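Local coordinates for protein probable ribosomal RNA small subunit methyltransferase (Thermus thermophilus, PDB 3DMH) that methylates 16S ribosomal RNA at the N2 atom of a guanine base, taking the methyl group from S-adenosylmethionine, at residues P250-G255 with N278-Q283; E295-D300 with A327-P332. All coordinates share one frame; numbering follows the deposited sequence.

Contact 1: P250-G255 with N278-Q283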
loop_
_atom_site.group_PDB
_atom_site.type_symbol
_atom_site.label_atom_id
_atom_site.label_comp_id
_atom_site.label_asym_id
_atom_site.label_seq_id
_atom_site.Cartn_x
_atom_site.Cartn_y
_atom_site.Cartn_z
ATOM N N PRO A 250 13.330 -14.221 6.260
ATOM C CA PRO A 250 14.113 -15.434 5.968
ATOM C C PRO A 250 15.386 -15.145 5.182
ATOM O O PRO A 250 16.432 -15.686 5.517
ATOM C CB PRO A 250 13.147 -16.280 5.136
ATOM C CG PRO A 250 11.811 -15.861 5.604
ATOM C CD PRO A 250 11.941 -14.367 5.794
ATOM N N LEU A 251 15.312 -14.288 4.158
ATOM C CA LEU A 251 16.523 -13.981 3.396
ATOM C C LEU A 251 17.598 -13.285 4.246
ATOM O O LEU A 251 18.795 -13.556 4.074
ATOM C CB LEU A 251 16.197 -13.199 2.121
ATOM C CG LEU A 251 15.413 -14.021 1.082
ATOM C CD1 LEU A 251 14.858 -13.092 0.015
ATOM C CD2 LEU A 251 16.254 -15.153 0.459
ATOM N N ALA A 252 17.180 -12.420 5.174
ATOM C CA ALA A 252 18.118 -11.783 6.118
ATOM C C ALA A 252 18.705 -12.825 7.053
ATOM O O ALA A 252 19.909 -12.814 7.336
ATOM C CB ALA A 252 17.438 -10.684 6.927
ATOM N N ARG A 253 17.845 -13.727 7.523
ATOM C CA ARG A 253 18.288 -14.825 8.398
ATOM C C ARG A 253 19.321 -15.724 7.705
ATOM O O ARG A 253 20.261 -16.208 8.345
ATOM C CB ARG A 253 17.086 -15.639 8.898
ATOM C CG ARG A 253 17.381 -16.821 9.854
ATOM C CD ARG A 253 18.073 -16.406 11.139
ATOM N NE ARG A 253 17.299 -15.491 11.983
ATOM C CZ ARG A 253 16.230 -15.824 12.706
ATOM N NH1 ARG A 253 15.755 -17.069 12.689
ATOM N NH2 ARG A 253 15.633 -14.898 13.452
ATOM N N MET A 254 19.152 -15.907 6.400
ATOM C CA MET A 254 20.078 -16.688 5.578
ATOM C C MET A 254 21.378 -15.939 5.268
ATOM O O MET A 254 22.264 -16.487 4.611
ATOM C CB MET A 254 19.406 -17.155 4.277
ATOM C CG MET A 254 18.212 -18.105 4.446
ATOM S SD MET A 254 17.240 -18.327 2.926
ATOM C CE MET A 254 18.255 -19.488 2.020
ATOM N N GLY A 255 21.502 -14.703 5.745
ATOM C CA GLY A 255 22.764 -13.958 5.648
ATOM C C GLY A 255 22.872 -12.995 4.476
ATOM O O GLY A 255 23.960 -12.473 4.195
ATOM N N ASN A 278 12.964 -10.195 15.633
ATOM C CA ASN A 278 13.673 -11.419 15.261
ATOM C C ASN A 278 15.224 -11.303 15.298
ATOM O O ASN A 278 15.905 -12.190 14.748
ATOM C CB ASN A 278 13.148 -11.933 13.905
ATOM C CG ASN A 278 11.708 -12.451 13.993
ATOM O OD1 ASN A 278 11.482 -13.652 14.197
ATOM N ND2 ASN A 278 10.730 -11.547 13.892
ATOM N N ALA A 279 15.759 -10.197 15.895
ATOM C CA ALA A 279 17.232 -9.987 15.953
ATOM C C ALA A 279 17.891 -10.012 14.588
ATOM O O ALA A 279 18.966 -10.582 14.359
ATOM C CB ALA A 279 17.910 -10.968 16.937
ATOM N N LEU A 280 17.194 -9.373 13.638
ATOM C CA LEU A 280 17.590 -9.318 12.189
ATOM C C LEU A 280 17.738 -7.900 11.630
ATOM O O LEU A 280 17.016 -6.994 12.042
ATOM C CB LEU A 280 16.567 -10.068 11.315
ATOM C CG LEU A 280 16.487 -11.599 11.429
ATOM C CD1 LEU A 280 15.276 -12.159 10.696
ATOM C CD2 LEU A 280 17.777 -12.248 10.909
ATOM N N LYS A 281 18.648 -7.713 10.670
ATOM C CA LYS A 281 18.891 -6.387 10.071
ATOM C C LYS A 281 18.603 -6.382 8.577
ATOM O O LYS A 281 19.047 -7.260 7.835
ATOM C CB LYS A 281 20.345 -5.923 10.311
ATOM C CG LYS A 281 20.658 -5.405 11.725
ATOM C CD LYS A 281 20.855 -6.544 12.718
ATOM C CE LYS A 281 21.005 -6.033 14.142
ATOM N NZ LYS A 281 20.661 -7.107 15.109
ATOM N N ALA A 282 17.850 -5.375 8.153
ATOM C CA ALA A 282 17.589 -5.111 6.736
ATOM C C ALA A 282 17.122 -3.675 6.583
ATOM O O ALA A 282 16.679 -3.047 7.555
ATOM C CB ALA A 282 16.537 -6.083 6.174
ATOM N N GLN A 283 17.222 -3.147 5.366
ATOM C CA GLN A 283 16.726 -1.816 5.085
ATOM C C GLN A 283 15.285 -1.956 4.679
ATOM O O GLN A 283 14.971 -2.724 3.775
ATOM C CB GLN A 283 17.513 -1.159 3.965
ATOM C CG GLN A 283 18.978 -0.942 4.328
ATOM C CD GLN A 283 19.723 -0.199 3.250
ATOM O OE1 GLN A 283 19.446 0.976 2.980
ATOM N NE2 GLN A 283 20.659 -0.875 2.613
HETATM O O HOH W 1 13.433 -15.359 14.625
#

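Contact 2: E295-D300 with A327-P332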
loop_
_atom_site.group_PDB
_atom_site.type_symbol
_atom_site.label_atom_id
_atom_site.label_comp_id
_atom_site.label_asym_id
_atom_site.label_seq_id
_atom_site.Cartn_x
_atom_site.Cartn_y
_atom_site.Cartn_z
ATOM N N GLU A 295 20.312 5.957 -8.168
ATOM C CA GLU A 295 20.367 5.549 -9.564
ATOM C C GLU A 295 21.280 4.324 -9.753
ATOM O O GLU A 295 20.974 3.432 -10.545
ATOM C CB GLU A 295 20.891 6.728 -10.397
ATOM C CG GLU A 295 20.797 6.553 -11.900
ATOM C CD GLU A 295 21.056 7.843 -12.642
ATOM O OE1 GLU A 295 20.355 8.849 -12.371
ATOM O OE2 GLU A 295 21.969 7.863 -13.498
ATOM N N GLU A 296 22.361 4.275 -8.981
ATOM C CA GLU A 296 23.428 3.287 -9.176
ATOM C C GLU A 296 23.227 1.922 -8.505
ATOM O O GLU A 296 23.910 0.956 -8.863
ATOM C CB GLU A 296 24.793 3.864 -8.764
ATOM C CG GLU A 296 24.878 4.402 -7.328
ATOM C CD GLU A 296 24.573 5.903 -7.222
ATOM O OE1 GLU A 296 23.801 6.430 -8.057
ATOM O OE2 GLU A 296 25.104 6.559 -6.294
ATOM N N ALA A 297 22.298 1.830 -7.549
ATOM C CA ALA A 297 22.177 0.610 -6.746
ATOM C C ALA A 297 21.870 -0.606 -7.617
ATOM O O ALA A 297 20.943 -0.570 -8.434
ATOM C CB ALA A 297 21.116 0.771 -5.666
ATOM N N ARG A 298 22.666 -1.666 -7.448
ATOM C CA ARG A 298 22.437 -2.947 -8.123
ATOM C C ARG A 298 22.451 -4.114 -7.133
ATOM O O ARG A 298 22.893 -3.970 -5.988
ATOM C CB ARG A 298 23.478 -3.194 -9.221
ATOM C CG ARG A 298 23.571 -2.120 -10.284
ATOM C CD ARG A 298 22.350 -2.103 -11.183
ATOM N NE ARG A 298 22.511 -1.114 -12.247
ATOM C CZ ARG A 298 22.067 0.140 -12.185
ATOM N NH1 ARG A 298 21.421 0.576 -11.104
ATOM N NH2 ARG A 298 22.274 0.963 -13.208
ATOM N N PHE A 299 21.951 -5.265 -7.567
ATOM C CA PHE A 299 21.749 -6.379 -6.652
ATOM C C PHE A 299 22.147 -7.686 -7.301
ATOM O O PHE A 299 22.221 -7.780 -8.530
ATOM C CB PHE A 299 20.279 -6.416 -6.192
ATOM C CG PHE A 299 19.848 -5.161 -5.480
ATOM C CD1 PHE A 299 19.952 -5.064 -4.099
ATOM C CD2 PHE A 299 19.400 -4.047 -6.203
ATOM C CE1 PHE A 299 19.590 -3.903 -3.434
ATOM C CE2 PHE A 299 19.049 -2.855 -5.548
ATOM C CZ PHE A 299 19.144 -2.784 -4.162
ATOM N N ASP A 300 22.412 -8.684 -6.454
ATOM C CA ASP A 300 22.732 -10.044 -6.880
ATOM C C ASP A 300 21.467 -10.900 -7.043
ATOM O O ASP A 300 21.409 -11.780 -7.911
ATOM C CB ASP A 300 23.651 -10.710 -5.849
ATOM C CG ASP A 300 24.901 -9.889 -5.558
ATOM O OD1 ASP A 300 25.616 -9.536 -6.524
ATOM O OD2 ASP A 300 25.165 -9.593 -4.365
ATOM N N ALA A 327 14.988 -6.349 -13.887
ATOM C CA ALA A 327 15.955 -6.498 -14.977
ATOM C C ALA A 327 17.024 -5.405 -14.929
ATOM O O ALA A 327 18.220 -5.669 -15.142
ATOM C CB ALA A 327 15.229 -6.474 -16.312
ATOM N N ALA A 328 16.586 -4.182 -14.649
ATOM C CA ALA A 328 17.461 -3.020 -14.649
ATOM C C ALA A 328 18.384 -2.943 -13.432
ATOM O O ALA A 328 19.477 -2.372 -13.516
ATOM C CB ALA A 328 16.632 -1.730 -14.779
ATOM N N ARG A 329 17.961 -3.534 -12.319
ATOM C CA ARG A 329 18.675 -3.399 -11.053
ATOM C C ARG A 329 19.607 -4.569 -10.780
ATOM O O ARG A 329 20.378 -4.515 -9.823
ATOM C CB ARG A 329 17.692 -3.268 -9.886
ATOM C CG ARG A 329 16.861 -1.970 -9.833
ATOM C CD ARG A 329 17.682 -0.886 -9.191
ATOM N NE ARG A 329 17.004 0.410 -9.150
ATOM C CZ ARG A 329 17.618 1.555 -8.865
ATOM N NH1 ARG A 329 18.931 1.584 -8.594
ATOM N NH2 ARG A 329 16.928 2.691 -8.853
ATOM N N LEU A 330 19.520 -5.630 -11.585
ATOM C CA LEU A 330 20.405 -6.795 -11.408
ATOM C C LEU A 330 21.764 -6.600 -12.059
ATOM O O LEU A 330 21.853 -6.130 -13.202
ATOM C CB LEU A 330 19.775 -8.078 -11.962
ATOM C CG LEU A 330 18.776 -8.778 -11.037
ATOM C CD1 LEU A 330 17.951 -9.849 -11.782
ATOM C CD2 LEU A 330 19.479 -9.376 -9.822
ATOM N N ARG A 331 22.815 -6.969 -11.328
ATOM C CA ARG A 331 24.160 -7.037 -11.895
ATOM C C ARG A 331 24.250 -8.225 -12.843
ATOM O O ARG A 331 23.495 -9.187 -12.706
ATOM C CB ARG A 331 25.215 -7.156 -10.788
ATOM C CG ARG A 331 25.552 -5.824 -10.152
ATOM C CD ARG A 331 26.726 -5.924 -9.190
ATOM N NE ARG A 331 26.306 -6.538 -7.942
ATOM C CZ ARG A 331 26.060 -5.883 -6.811
ATOM N NH1 ARG A 331 26.217 -4.567 -6.721
ATOM N NH2 ARG A 331 25.658 -6.565 -5.750
ATOM N N PRO A 332 25.170 -8.172 -13.824
ATOM C CA PRO A 332 25.356 -9.369 -14.650
ATOM C C PRO A 332 25.574 -10.618 -13.795
ATOM O O PRO A 332 26.314 -10.570 -12.805
ATOM C CB PRO A 332 26.628 -9.057 -15.439
ATOM C CG PRO A 332 26.684 -7.576 -15.503
ATOM C CD PRO A 332 26.061 -7.068 -14.232
#

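Contact 1: P250-G255 with N278-Q283
Leu280 lays its CD2 methyl against the Arg253 side chain, 3.4 Å from NE and near the plane of the guanidinium, while the same methyl also reaches Ala252, 4.3 Å from its CB. The Arg253 chain, with CG anti to the backbone N (chi1 -179°), bends at chi2 and chi3 and crosses Leu280 at about a right angle. Its NH2 then donates to Asn278 O at 3.0 Å, in the carbonyl plane and on a lone pair, though the N-H...O angle is only 139°. A water between NH2 and Asn278 OD1 appears to link them as well, though at 2.5 Å from Arg253 NH2 it is close enough to be doubtful. In this Rossmann-like methyltransferase domain, the contact joins the last turn of helix 248-253 to the connection from helix 265-277 into edge strand 283-286. Both helices finish in Schellman motifs, with Gly255 and Ala279 at positive phi. An alanine in place of Arg253 would probably leave Asn278 O without this donor and Leu280 CD1 and CD2 without the guanidinium they rest on. On the amide's other branch, Asn278 ND2 donates to Gly274 O and Thr199 O, and Tyr198 packs beside both Arg253 and Asn278.

Contact 2: E295-D300 with A327-P332
Arg331 and Asp300 form a salt bridge, NH2 to OD1 at 3.1 Å, with the carboxylate oxygen in the guanidinium plane but itself approached from above the carboxylate plane. Weaker bonds run from NE to OD1 and from NH2 to OD2. Gln236, on the neighbouring strand 236-240, ties the pair down: its OE1 accepts from Arg331 NH2 and its backbone N donates to Asp300 OD2. Here the chain leaves helix 317-329, and the short strand 330-331 runs parallel to the start of strand 299-304 of the Rossmann-like sheet. Phe299 bridges Leu330 in parallel register, its N donating to Arg329 O at 2.9 Å and its O accepting from Arg331 N at 3.0 Å.

Ahead of the bridge, Ala297 O is gripped by two arginines. Arg329 NH1 comes in on a lone pair at 3.0 Å, the N-H...O angle being 163°, whereas Arg298 NH1 sits above the carbonyl plane at 2.9 Å. These like-charged groups stand with their planes 80° apart, and their repulsion is probably eased by Glu295 O, which accepts from Arg298 NH1, and by Asp290, which pairs with Arg329 NE. Thr294 O takes a further bond from Arg329 NH1.

Packing fills in around these bonds. The Phe299 and Arg329 side chains run side by side, pointing the same way, with ring atom CD2 near Arg329 CB, and Arg298 CB meets Arg331 CG at 3.5 Å. Over one face of the Arg298 guanidinium sits Ala328 O, 3.5 Å from NE. Leu330 CD2 rests 3.4 Å from Phe299 O.

In the fold
Contacts 1 and 2 follow one another along the chain and lie in the same Rossmann-like domain, with centres about 20 Å apart and nearest atoms about 7 Å apart, without touching. Contact 1 sits at the surface, on the connections flanking the sheet; contact 2 joins the start of strand 299-304 to the path into strand 334-340. Strands 257-262 and 236-240 separate strand 283-286, into which contact 1 leads, from strand 299-304. Neither lines the cofactor pocket: the side chain of Ala252 is about 13 Å from the bound S-adenosylmethionine and that of Arg329 about 12 Å. Contact 2 comes nearer the binding residues, the Arg329 side chain being about 8 Å from that of Val289.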